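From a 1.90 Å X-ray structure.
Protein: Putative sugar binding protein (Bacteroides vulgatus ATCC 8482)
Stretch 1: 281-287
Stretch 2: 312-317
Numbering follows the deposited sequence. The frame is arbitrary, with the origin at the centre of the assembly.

Stretch 1 (281-287) YDDMCIT
Stretch 2 (312-317) YYAYVN

Two short extended segments of one chain cross steeply and are joined by a single direct backbone hydrogen bond, three bridging waters and a small, largely apolar set of side-chain contacts. The strand of stretch 1 covers residues 284-286; that of stretch 2 runs through Ala 314 to Val 316. Their N-to-C directions differ by 103°, closer to perpendicular than to either sheet arrangement, and their axes approach to 5.0 Å. The register is set by Cys 285 and Tyr 315, whose CA atoms lie 4.7 Å apart.

Phi/psi values are extended for Met 284 (-135/136), Cys 285 (-134/174), Ile 286 (-75/151), Ala 314 (-123/121), Tyr 315 (-97/152) and Val 316 (-89/110); before the first strand, Asp 282 takes a left-handed turn at 50/48. At the crossing, Ile 286 N donates to Ala 314 O at 3.0 Å, with a nearly straight N-H...O angle of 172°. Water extends this link on the backbone. One molecule donates to Met 284 O (2.7 Å) and accepts from Val 316 N (2.9 Å); another donates to Ile 286 O (3.0 Å) and accepts from Ala 314 N (2.8 Å). Both thus satisfy a carbonyl of one strand and an amide of the other without direct pairing.

Ile 286 (chi1 p, chi2 t) makes the aliphatic contacts: its CD1 lies 3.6 Å from Ala 314 CB, and its CG2 lies 3.5 Å from CG2 of Val 316 (chi1 t), so methyls of buried residues meet at van der Waals distance in a nonpolar contact. Cys 285 (chi1 p) places CB 3.4 Å from Ala 314 O and 4.2 Å from Tyr 315 CE1. Its SG lies 4.1 Å from CD1 of Tyr 313 (chi1 m, chi2 -81°) and 5.3 Å from the centroid formed by the ring atoms of Tyr 313, an oblique sulfur-aromatic approach 66° off the ring normal.

Tyr 315 (chi1 m, chi2 -89°) has the most surface covered across the contact. Its CA-to-CB bond points away from stretch 1, yet the end of its side chain comes nearer, OH reaching 3.3 Å from CB of Asp 282 (chi1 m, chi2 80°); along the ring, CD1 lies 3.2 Å from Met 284 O. Asp 283 N sits at the ring edge, 4.1 Å from Tyr 315 CE1. The third water accepts from Tyr 315 OH at 2.7 Å and donates to Asp 282 OD2 at 2.8 Å, coupling the phenol to the carboxylate. Met 284, present as selenomethionine (chi1 p, chi2 t, chi3 m), directs its CA-to-CB bond away from stretch 2.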

# COMPACT_ATOMS: atom_id res chain seq x y z
N TYR A 281 20.81 0.70 -4.71
CA TYR A 281 21.43 0.31 -3.43
C TYR A 281 21.47 -1.21 -3.18
O TYR A 281 21.94 -1.65 -2.12
CB TYR A 281 20.75 1.01 -2.24
CG TYR A 281 21.23 2.41 -1.91
CD1 TYR A 281 22.59 2.75 -1.99
CD2 TYR A 281 20.34 3.39 -1.49
CE1 TYR A 281 23.04 4.06 -1.70
CE2 TYR A 281 20.78 4.68 -1.19
CZ TYR A 281 22.12 5.01 -1.30
OH TYR A 281 22.52 6.29 -1.00
N ASP A 282 21.02 -2.02 -4.13
CA ASP A 282 21.04 -3.50 -3.97
C ASP A 282 20.43 -3.90 -2.62
O ASP A 282 21.03 -4.65 -1.84
CB ASP A 282 22.46 -4.05 -4.07
CG ASP A 282 23.22 -3.52 -5.28
OD1 ASP A 282 23.72 -2.39 -5.19
OD2 ASP A 282 23.35 -4.24 -6.30
N ASP A 283 19.27 -3.35 -2.32
CA ASP A 283 18.85 -3.26 -0.92
C ASP A 283 17.88 -4.38 -0.57
O ASP A 283 18.02 -5.03 0.47
CB ASP A 283 18.23 -1.91 -0.64
CG ASP A 283 18.29 -1.55 0.82
OD1 ASP A 283 17.33 -1.91 1.54
OD2 ASP A 283 19.32 -0.95 1.24
N MSE A 284 16.89 -4.61 -1.42
CA MSE A 284 15.89 -5.63 -1.15
C MSE A 284 15.64 -6.47 -2.40
O MSE A 284 15.57 -5.94 -3.51
CB MSE A 284 14.62 -4.99 -0.61
CG MSE A 284 14.00 -3.96 -1.53
SE MSE A 284 12.45 -2.98 -0.84
CE MSE A 284 11.06 -4.27 -1.10
N CYS A 285 15.55 -7.80 -2.22
CA CYS A 285 15.38 -8.74 -3.35
C CYS A 285 14.29 -9.77 -3.01
O CYS A 285 13.78 -9.81 -1.88
CB CYS A 285 16.69 -9.46 -3.62
SG CYS A 285 17.26 -10.44 -2.21
N ILE A 286 13.94 -10.61 -3.99
CA ILE A 286 12.99 -11.68 -3.72
C ILE A 286 13.69 -12.79 -2.93
O ILE A 286 14.89 -12.96 -3.03
CB ILE A 286 12.35 -12.27 -4.98
CG1 ILE A 286 13.37 -13.02 -5.83
CG2 ILE A 286 11.58 -11.20 -5.77
CD1 ILE A 286 12.79 -13.59 -7.12
N THR A 287 12.93 -13.53 -2.11
CA THR A 287 13.45 -14.72 -1.45
C THR A 287 13.52 -15.88 -2.46
O THR A 287 12.84 -15.87 -3.50
CB THR A 287 12.58 -15.12 -0.27
OG1 THR A 287 11.23 -15.23 -0.74
CG2 THR A 287 12.66 -14.03 0.89
N TYR A 312 23.06 -14.13 -8.79
CA TYR A 312 23.18 -13.91 -7.34
C TYR A 312 21.87 -13.53 -6.63
O TYR A 312 21.59 -14.07 -5.56
CB TYR A 312 24.19 -12.81 -7.05
CG TYR A 312 25.49 -12.94 -7.79
CD1 TYR A 312 26.12 -14.19 -7.94
CD2 TYR A 312 26.12 -11.81 -8.34
CE1 TYR A 312 27.34 -14.30 -8.65
CE2 TYR A 312 27.33 -11.92 -9.04
CZ TYR A 312 27.93 -13.16 -9.19
OH TYR A 312 29.12 -13.24 -9.87
N TYR A 313 21.16 -12.55 -7.21
CA TYR A 313 19.94 -11.99 -6.67
C TYR A 313 18.98 -11.63 -7.80
O TYR A 313 19.40 -11.37 -8.94
CB TYR A 313 20.21 -10.68 -5.96
CG TYR A 313 21.26 -10.73 -4.92
CD1 TYR A 313 20.97 -11.21 -3.66
CD2 TYR A 313 22.54 -10.27 -5.19
CE1 TYR A 313 21.95 -11.28 -2.69
CE2 TYR A 313 23.53 -10.32 -4.21
CZ TYR A 313 23.21 -10.82 -2.96
OH TYR A 313 24.15 -10.85 -1.97
N ALA A 314 17.69 -11.60 -7.47
CA ALA A 314 16.67 -11.15 -8.38
C ALA A 314 15.93 -10.00 -7.73
O ALA A 314 15.33 -10.14 -6.66
CB ALA A 314 15.73 -12.27 -8.73
N TYR A 315 15.95 -8.85 -8.40
CA TYR A 315 15.24 -7.66 -7.96
C TYR A 315 13.89 -7.56 -8.67
O TYR A 315 13.74 -8.06 -9.78
CB TYR A 315 16.10 -6.42 -8.24
CG TYR A 315 17.34 -6.44 -7.40
CD1 TYR A 315 17.33 -5.88 -6.14
CD2 TYR A 315 18.49 -7.13 -7.81
CE1 TYR A 315 18.41 -5.97 -5.32
CE2 TYR A 315 19.61 -7.20 -6.99
CZ TYR A 315 19.55 -6.60 -5.75
OH TYR A 315 20.60 -6.63 -4.90
N VAL A 316 12.92 -6.92 -8.02
CA VAL A 316 11.63 -6.70 -8.63
C VAL A 316 11.68 -5.38 -9.38
O VAL A 316 11.72 -4.31 -8.80
CB VAL A 316 10.50 -6.71 -7.61
CG1 VAL A 316 9.13 -6.45 -8.27
CG2 VAL A 316 10.51 -8.07 -6.86
N ASN A 317 11.66 -5.47 -10.70
CA ASN A 317 11.88 -4.33 -11.58
C ASN A 317 10.56 -3.64 -11.94
O ASN A 317 10.26 -3.40 -13.13
CB ASN A 317 12.61 -4.81 -12.86
CG ASN A 317 13.25 -3.67 -13.63
OD1 ASN A 317 13.77 -2.75 -13.02
ND2 ASN A 317 13.21 -3.72 -14.97
O HOH W 1 23.00 -7.01 -6.05
O HOH W 2 13.77 -5.78 -5.52
O HOH W 3 17.08 -12.77 -5.02